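Local structure of ORF59 (Human herpesvirus 8, 3HSL) at residues V16-L21 and V108-I113; Q41-A46 and I155-D160; S95-T100 and T144-V149. The protein serves as the accessory subunit of the viral DNA polymerase, raising its processivity in lytic replication, probably as a sliding clamp that keeps the polymerase on its template. All blocks are in the same frame, centred on the assembly; numbering follows the deposited sequence.

How the contacts relate
From the N terminus the chain first passes 16-21, then 41-46, then 95-100, so all three contacts are opened before any is completed. Contact 1 closes first, when strand 108-116 returns to the start of helix 18-35; contact 3 closes next at 144-149, and contact 2 last at 155-160. Contact 1 therefore crosses both of the others, while contact 3 falls wholly within the span of contact 2. Contacts 1 and 3 reach the same five-stranded antiparallel sheet, their centres about 15 Å apart: one joins it to helix 18-35, the other to the segment leading into helix 99-103. Contact 2 instead ties the loop after strand 143-149 to strand 39-43.

Contact 1 (V16-L21 and V108-I113); sequences VDVTLL and VLDAGI
Val18 lays its CG1 methyl on Ala111 CB, 3.7 Å away, and the same methyl also meets Val108 CG1 at 4.0 Å, the two valine side chains crossing at about a right angle. The other methyl turns to the backbone: Val18 CG2 lies 3.7 Å from Leu109 O, where Leu109 and Asp110 form a classic beta bulge opposite Ser136. Two residues earlier, Val16 holds CG2 anti to its carbonyl carbon and rests it on Ile113 CG1 at 3.8 Å. Val16 N also donates to Ala111 O, at 2.9 Å and with an N-H...O angle of 160°. Strand 12-16 is the antiparallel neighbour of strand 108-116 and ends as the chain turns into helix 18-35. Asp17 is the N-cap of that helix, its OD1 accepting from Leu20 N at 3.0 Å, with the donor lying 57° out of the carboxylate plane. Ala111 also touches Ile135 of strand 130-137 and Leu103 of helix 99-103. The chemistry is divided accordingly: the methyls of Val18 join the first turn of the helix to strand 108-116, the Val16 bond joins two neighbouring strands, and the Asp17 carboxylate caps the helix.

Contact 2 (Q41-A46 and I155-D160); sequences QVHGSA and ILPFHD
Pro157 sits over one face of the His43 imidazole, a CH-pi contact by which the loop following strand 143-149 packs against strand 39-43 of the clamp-like beta fold. Pro157 CB stands 3.6 Å from the centroid of the His43 ring, 17° off its normal and displaced toward the rim on the ND1 and CG side. Pro157 CG continues the apolar contact over His43 CB at 3.7 Å, and the two side chains slide past each other in opposite directions. The histidine is turned for this by a first torsion of 56°, which places CG between the backbone N and the carbonyl carbon. In the same packing layer Ile155 touches Ser87 and Pro157 touches Ser85, both of strand 83-89. The polar end of the imidazole is engaged within the sheet, since His43 NE2 is hydrogen-bonded to Ser52 OG of strand 49-56.

The polar approaches come from Gln41, two residues back and pointing to the same loop. Its extended chain brings NE2 to 2.8 Å from Ile155 O, but the angle is poor and the pair is not a hydrogen bond. The same Gln41 NE2 also lies 3.7 Å from the Ile155 CG2 methyl. On the other branch of the amide, Gln41 OE1 rests 3.7 Å from Pro157 CA.

Contact 3 (S95-T100 and T144-V149); sequences SGFTHT and TVHKSV
Phe97 and His146 form the tight part of this contact, an offset stack with ring centroids 4.4 Å apart and planes at 14°. The offset brings each beta carbon over its partner's ring: His146 CB lies 3.6 Å from the Phe97 centroid, and Phe97 CB lies 3.8 Å from the His146 centroid, two reciprocal CH-pi contacts. With CG anti to the backbone N (chi1 -174°), the His146 ring extends from the strand toward 95-100 and lies against Phe97. Ser95 OG comes to 3.2 Å from His146 CE1, at the edge of that ring. Phe97 also ties His99 into an aromatic cluster, its CE2 standing 3.6 Å above the centre of the His99 ring.

Around this stack the fit is looser. Thr144 CG2 approaches Phe97 CE1 at 3.8 Å, and His99 CE1 stays 4.1 Å from His146 CD2, these two histidine side chains crossing at about a right angle with ring planes at 77°. Val145 and Lys147 point away and are partly exposed.

Both imidazole nitrogens of His146 have partners: NE2 is hydrogen-bonded to Ser92 OG, and ND1 to Thr144 OG1 of the second subunit. Strand 143-149, beside strand 130-137, pairs antiparallel with a strand of the second subunit, carrying the sheet across the interface; the segment entering helix 99-103 packs on one face of it, and His99 reaches Val40 of strand 39-43.

Contact 1 (V16-L21 and V108-I113)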
loop_
_atom_site.group_PDB
_atom_site.type_symbol
_atom_site.label_atom_id
_atom_site.label_comp_id
_atom_site.label_asym_id
_atom_site.label_seq_id
_atom_site.Cartn_x
_atom_site.Cartn_y
_atom_site.Cartn_z
ATOM N N VAL A 16 13.300 -3.474 19.247
ATOM C CA VAL A 16 11.919 -3.983 19.181
ATOM C C VAL A 16 11.832 -5.519 19.215
ATOM O O VAL A 16 12.459 -6.190 18.401
ATOM C CB VAL A 16 11.241 -3.438 17.901
ATOM C CG1 VAL A 16 9.798 -3.926 17.777
ATOM C CG2 VAL A 16 11.301 -1.908 17.895
ATOM N N ASP A 17 11.060 -6.072 20.151
ATOM C CA ASP A 17 10.916 -7.532 20.253
ATOM C C ASP A 17 9.960 -8.007 19.150
ATOM O O ASP A 17 8.753 -8.215 19.387
ATOM C CB ASP A 17 10.409 -7.927 21.643
ATOM C CG ASP A 17 10.331 -9.437 21.836
ATOM O OD1 ASP A 17 10.286 -10.188 20.836
ATOM O OD2 ASP A 17 10.313 -9.881 23.004
ATOM N N VAL A 18 10.503 -8.179 17.945
ATOM C CA VAL A 18 9.691 -8.576 16.790
ATOM C C VAL A 18 9.024 -9.930 16.924
ATOM O O VAL A 18 7.970 -10.163 16.333
ATOM C CB VAL A 18 10.447 -8.449 15.467
ATOM C CG1 VAL A 18 10.804 -6.981 15.227
ATOM C CG2 VAL A 18 11.677 -9.320 15.460
ATOM N N THR A 19 9.651 -10.807 17.707
ATOM C CA THR A 19 9.144 -12.153 17.964
ATOM C C THR A 19 7.817 -12.061 18.719
ATOM O O THR A 19 6.900 -12.854 18.491
ATOM C CB THR A 19 10.158 -12.956 18.797
ATOM O OG1 THR A 19 11.437 -12.954 18.139
ATOM C CG2 THR A 19 9.684 -14.389 19.001
ATOM N N LEU A 20 7.739 -11.083 19.618
ATOM C CA LEU A 20 6.561 -10.836 20.413
ATOM C C LEU A 20 5.509 -10.190 19.543
ATOM O O LEU A 20 4.323 -10.507 19.651
ATOM C CB LEU A 20 6.895 -9.922 21.594
ATOM C CG LEU A 20 5.753 -9.289 22.411
ATOM C CD1 LEU A 20 4.767 -10.322 22.955
ATOM C CD2 LEU A 20 6.342 -8.480 23.540
ATOM N N LEU A 21 5.937 -9.280 18.676
ATOM C CA LEU A 21 4.987 -8.635 17.806
ATOM C C LEU A 21 4.368 -9.621 16.816
ATOM O O LEU A 21 3.226 -9.446 16.402
ATOM C CB LEU A 21 5.600 -7.433 17.105
ATOM C CG LEU A 21 6.111 -6.300 18.010
ATOM C CD1 LEU A 21 6.509 -5.160 17.111
ATOM C CD2 LEU A 21 5.068 -5.814 19.013
ATOM N N VAL A 108 10.119 -9.983 8.779
ATOM C CA VAL A 108 11.017 -9.122 9.565
ATOM C C VAL A 108 11.882 -9.950 10.493
ATOM O O VAL A 108 11.389 -10.765 11.242
ATOM C CB VAL A 108 10.294 -8.005 10.348
ATOM C CG1 VAL A 108 11.255 -7.300 11.301
ATOM C CG2 VAL A 108 9.678 -6.994 9.399
ATOM N N LEU A 109 13.184 -9.703 10.415
ATOM C CA LEU A 109 14.208 -10.402 11.167
ATOM C C LEU A 109 14.519 -9.684 12.473
ATOM O O LEU A 109 14.631 -10.317 13.504
ATOM C CB LEU A 109 15.463 -10.464 10.295
ATOM C CG LEU A 109 16.392 -11.650 10.493
ATOM C CD1 LEU A 109 15.584 -12.869 10.123
ATOM C CD2 LEU A 109 17.593 -11.547 9.584
ATOM N N ASP A 110 14.650 -8.359 12.407
ATOM C CA ASP A 110 14.941 -7.473 13.548
ATOM C C ASP A 110 14.488 -6.032 13.290
ATOM O O ASP A 110 14.314 -5.639 12.146
ATOM C CB ASP A 110 16.431 -7.522 13.872
ATOM C CG ASP A 110 16.819 -8.841 14.494
ATOM O OD1 ASP A 110 15.948 -9.368 15.254
ATOM O OD2 ASP A 110 17.962 -9.357 14.246
ATOM N N ALA A 111 14.300 -5.256 14.353
ATOM C CA ALA A 111 13.867 -3.862 14.242
ATOM C C ALA A 111 14.257 -3.039 15.461
ATOM O O ALA A 111 14.341 -3.564 16.573
ATOM C CB ALA A 111 12.356 -3.788 14.034
ATOM N N GLY A 112 14.491 -1.748 15.245
ATOM C CA GLY A 112 14.889 -0.844 16.323
ATOM C C GLY A 112 14.409 0.562 16.045
ATOM O O GLY A 112 14.214 0.943 14.890
ATOM N N ILE A 113 14.211 1.345 17.102
ATOM C CA ILE A 113 13.738 2.721 16.945
ATOM C C ILE A 113 14.637 3.597 17.786
ATOM O O ILE A 113 14.850 3.339 18.976
ATOM C CB ILE A 113 12.280 2.916 17.412
ATOM C CG1 ILE A 113 11.361 1.805 16.917
ATOM C CG2 ILE A 113 11.751 4.265 16.952
ATOM C CD1 ILE A 113 9.959 1.967 17.430
#

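Contact 2 (Q41-A46 and I155-D160)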
loop_
_atom_site.group_PDB
_atom_site.type_symbol
_atom_site.label_atom_id
_atom_site.label_comp_id
_atom_site.label_asym_id
_atom_site.label_seq_id
_atom_site.Cartn_x
_atom_site.Cartn_y
_atom_site.Cartn_z
ATOM N N GLN A 41 3.629 5.704 19.506
ATOM C CA GLN A 41 4.225 6.231 20.716
ATOM C C GLN A 41 5.095 5.240 21.455
ATOM O O GLN A 41 4.817 4.019 21.465
ATOM C CB GLN A 41 3.133 6.647 21.702
ATOM C CG GLN A 41 2.202 7.727 21.219
ATOM C CD GLN A 41 1.081 8.014 22.192
ATOM O OE1 GLN A 41 0.554 7.109 22.851
ATOM N NE2 GLN A 41 0.704 9.286 22.283
ATOM N N VAL A 42 6.144 5.795 22.072
ATOM C CA VAL A 42 7.081 5.063 22.905
ATOM C C VAL A 42 7.064 5.836 24.212
ATOM O O VAL A 42 7.536 6.970 24.273
ATOM C CB VAL A 42 8.474 4.964 22.295
ATOM C CG1 VAL A 42 9.456 4.391 23.316
ATOM C CG2 VAL A 42 8.429 4.093 21.033
ATOM N N HIS A 43 6.520 5.223 25.261
ATOM C CA HIS A 43 6.356 5.915 26.532
ATOM C C HIS A 43 6.370 5.005 27.747
ATOM O O HIS A 43 6.212 3.788 27.629
ATOM C CB HIS A 43 4.971 6.522 26.471
ATOM C CG HIS A 43 3.930 5.491 26.205
ATOM N ND1 HIS A 43 3.191 4.909 27.209
ATOM C CD2 HIS A 43 3.507 4.925 25.047
ATOM C CE1 HIS A 43 2.352 4.032 26.684
ATOM N NE2 HIS A 43 2.523 4.020 25.373
ATOM N N GLY A 44 6.552 5.607 28.918
ATOM C CA GLY A 44 6.590 4.871 30.170
ATOM C C GLY A 44 7.991 4.925 30.722
ATOM O O GLY A 44 8.749 5.848 30.422
ATOM N N SER A 45 8.356 3.944 31.530
ATOM C CA SER A 45 9.698 3.940 32.104
ATOM C C SER A 45 10.744 3.813 30.996
ATOM O O SER A 45 10.479 3.210 29.961
ATOM C CB SER A 45 9.841 2.809 33.126
ATOM O OG SER A 45 9.572 1.564 32.498
ATOM N N ALA A 46 11.926 4.388 31.223
ATOM C CA ALA A 46 13.017 4.330 30.247
ATOM C C ALA A 46 13.523 2.901 30.138
ATOM O O ALA A 46 14.025 2.482 29.094
ATOM C CB ALA A 46 14.142 5.257 30.642
ATOM N N ILE A 155 -0.600 14.522 21.621
ATOM C CA ILE A 155 -1.323 13.272 21.872
ATOM C C ILE A 155 -0.624 12.546 23.003
ATOM O O ILE A 155 0.491 12.044 22.829
ATOM C CB ILE A 155 -1.270 12.321 20.653
ATOM C CG1 ILE A 155 -1.502 13.058 19.322
ATOM C CG2 ILE A 155 -2.185 11.118 20.859
ATOM C CD1 ILE A 155 -2.840 13.682 19.181
ATOM N N LEU A 156 -1.265 12.479 24.160
ATOM C CA LEU A 156 -0.641 11.824 25.290
ATOM C C LEU A 156 -0.907 10.337 25.350
ATOM O O LEU A 156 -1.848 9.838 24.746
ATOM C CB LEU A 156 -1.047 12.489 26.622
ATOM C CG LEU A 156 -0.652 13.945 26.906
ATOM C CD1 LEU A 156 -1.128 14.346 28.272
ATOM C CD2 LEU A 156 0.847 14.158 26.821
ATOM N N PRO A 157 -0.055 9.614 26.077
ATOM C CA PRO A 157 -0.303 8.209 26.262
ATOM C C PRO A 157 -1.248 8.236 27.450
ATOM O O PRO A 157 -0.820 8.353 28.608
ATOM C CB PRO A 157 1.074 7.660 26.649
ATOM C CG PRO A 157 2.036 8.837 26.542
ATOM C CD PRO A 157 1.200 10.031 26.716
ATOM N N PHE A 158 -2.532 8.136 27.167
ATOM C CA PHE A 158 -3.539 8.203 28.235
ATOM C C PHE A 158 -4.414 6.936 28.376
ATOM O O PHE A 158 -5.611 7.013 28.749
ATOM C CB PHE A 158 -4.365 9.523 28.149
ATOM C CG PHE A 158 -4.738 9.952 26.722
ATOM C CD1 PHE A 158 -5.616 9.205 25.938
ATOM C CD2 PHE A 158 -4.201 11.122 26.176
ATOM C CE1 PHE A 158 -5.944 9.616 24.636
ATOM C CE2 PHE A 158 -4.524 11.539 24.875
ATOM C CZ PHE A 158 -5.394 10.785 24.111
ATOM N N HIS A 159 -3.809 5.779 28.082
ATOM C CA HIS A 159 -4.559 4.507 28.142
ATOM C C HIS A 159 -4.307 3.504 29.318
ATOM O O HIS A 159 -5.219 3.283 30.136
ATOM C CB HIS A 159 -4.507 3.829 26.784
ATOM C CG HIS A 159 -5.261 4.552 25.716
ATOM N ND1 HIS A 159 -6.527 4.179 25.317
ATOM C CD2 HIS A 159 -4.931 5.625 24.963
ATOM C CE1 HIS A 159 -6.944 4.989 24.363
ATOM N NE2 HIS A 159 -5.993 5.876 24.130
ATOM N N ASP A 160 -3.107 2.909 29.404
ATOM C CA ASP A 160 -2.777 1.969 30.493
ATOM C C ASP A 160 -2.716 2.689 31.829
ATOM O O ASP A 160 -1.686 2.711 32.516
ATOM C CB ASP A 160 -1.473 1.201 30.236
ATOM C CG ASP A 160 -1.582 0.244 29.075
ATOM O OD1 ASP A 160 -0.697 -0.630 28.939
ATOM O OD2 ASP A 160 -2.559 0.370 28.301
#

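Contact 3 (S95-T100 and T144-V149)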
loop_
_atom_site.group_PDB
_atom_site.type_symbol
_atom_site.label_atom_id
_atom_site.label_comp_id
_atom_site.label_asym_id
_atom_site.label_seq_id
_atom_site.Cartn_x
_atom_site.Cartn_y
_atom_site.Cartn_z
ATOM N N SER A 95 5.435 9.973 2.462
ATOM C CA SER A 95 5.989 8.615 2.513
ATOM C C SER A 95 5.115 7.423 2.230
ATOM O O SER A 95 3.883 7.455 2.206
ATOM C CB SER A 95 6.733 8.310 3.841
ATOM O OG SER A 95 8.002 8.929 3.901
ATOM N N GLY A 96 5.873 6.367 2.020
ATOM C CA GLY A 96 5.430 5.034 1.782
ATOM C C GLY A 96 6.265 4.340 2.840
ATOM O O GLY A 96 7.208 3.562 2.539
ATOM N N PHE A 97 5.910 4.656 4.088
ATOM C CA PHE A 97 6.509 4.055 5.254
ATOM C C PHE A 97 5.507 4.141 6.401
ATOM O O PHE A 97 5.107 5.226 6.817
ATOM C CB PHE A 97 7.874 4.590 5.652
ATOM C CG PHE A 97 8.530 3.736 6.708
ATOM C CD1 PHE A 97 9.308 2.636 6.343
ATOM C CD2 PHE A 97 8.368 4.015 8.059
ATOM C CE1 PHE A 97 9.916 1.833 7.319
ATOM C CE2 PHE A 97 8.964 3.232 9.032
ATOM C CZ PHE A 97 9.738 2.139 8.668
ATOM N N THR A 98 5.110 2.972 6.896
ATOM C CA THR A 98 4.163 2.879 7.980
ATOM C C THR A 98 4.865 2.080 9.065
ATOM O O THR A 98 5.043 0.857 8.962
ATOM C CB THR A 98 2.854 2.256 7.489
ATOM O OG1 THR A 98 2.304 3.099 6.472
ATOM C CG2 THR A 98 1.862 2.118 8.595
ATOM N N HIS A 99 5.272 2.781 10.115
ATOM C CA HIS A 99 5.985 2.112 11.182
ATOM C C HIS A 99 5.403 0.748 11.567
ATOM O O HIS A 99 6.079 -0.283 11.394
ATOM C CB HIS A 99 6.156 3.026 12.385
ATOM C CG HIS A 99 7.076 4.179 12.137
ATOM N ND1 HIS A 99 6.677 5.322 11.473
ATOM C CD2 HIS A 99 8.377 4.367 12.465
ATOM C CE1 HIS A 99 7.695 6.166 11.406
ATOM N NE2 HIS A 99 8.736 5.609 11.998
ATOM N N THR A 100 4.168 0.733 12.074
ATOM C CA THR A 100 3.546 -0.511 12.504
ATOM C C THR A 100 3.445 -1.555 11.396
ATOM O O THR A 100 3.496 -2.763 11.668
ATOM C CB THR A 100 2.140 -0.287 13.115
ATOM O OG1 THR A 100 1.246 0.249 12.122
ATOM C CG2 THR A 100 2.200 0.640 14.364
ATOM N N THR A 144 15.743 -1.298 5.671
ATOM C CA THR A 144 15.160 0.019 5.434
ATOM C C THR A 144 15.497 0.902 6.629
ATOM O O THR A 144 15.390 0.463 7.780
ATOM C CB THR A 144 13.633 -0.032 5.315
ATOM O OG1 THR A 144 13.239 -0.795 4.155
ATOM C CG2 THR A 144 13.069 1.384 5.205
ATOM N N VAL A 145 15.910 2.139 6.379
ATOM C CA VAL A 145 16.190 3.076 7.481
ATOM C C VAL A 145 15.395 4.357 7.212
ATOM O O VAL A 145 15.751 5.156 6.338
ATOM C CB VAL A 145 17.687 3.355 7.708
ATOM C CG1 VAL A 145 17.870 4.430 8.762
ATOM C CG2 VAL A 145 18.415 2.071 8.105
ATOM N N HIS A 146 14.318 4.528 7.974
ATOM C CA HIS A 146 13.440 5.674 7.822
ATOM C C HIS A 146 13.623 6.687 8.944
ATOM O O HIS A 146 13.465 6.346 10.119
ATOM C CB HIS A 146 11.981 5.202 7.782
ATOM C CG HIS A 146 11.005 6.290 7.481
ATOM N ND1 HIS A 146 10.828 6.793 6.210
ATOM C CD2 HIS A 146 10.151 6.971 8.276
ATOM C CE1 HIS A 146 9.907 7.739 6.232
ATOM N NE2 HIS A 146 9.479 7.867 7.474
ATOM N N LYS A 147 13.953 7.921 8.568
ATOM C CA LYS A 147 14.126 9.010 9.514
ATOM C C LYS A 147 12.931 9.916 9.386
ATOM O O LYS A 147 12.414 10.119 8.280
ATOM C CB LYS A 147 15.396 9.819 9.236
ATOM C CG LYS A 147 16.658 9.000 9.394
ATOM C CD LYS A 147 17.945 9.788 9.202
ATOM C CE LYS A 147 19.152 8.846 9.346
ATOM N NZ LYS A 147 20.447 9.576 9.292
ATOM N N SER A 148 12.482 10.465 10.511
ATOM C CA SER A 148 11.355 11.378 10.477
ATOM C C SER A 148 11.336 12.297 11.696
ATOM O O SER A 148 12.250 12.251 12.515
ATOM C CB SER A 148 10.051 10.614 10.330
ATOM O OG SER A 148 9.011 11.526 10.022
ATOM N N VAL A 149 10.299 13.124 11.812
ATOM C CA VAL A 149 10.160 14.054 12.930
ATOM C C VAL A 149 9.185 13.583 14.014
ATOM O O VAL A 149 8.120 13.034 13.713
ATOM C CB VAL A 149 9.709 15.461 12.430
ATOM C CG1 VAL A 149 9.622 16.460 13.581
ATOM C CG2 VAL A 149 10.682 15.997 11.400
#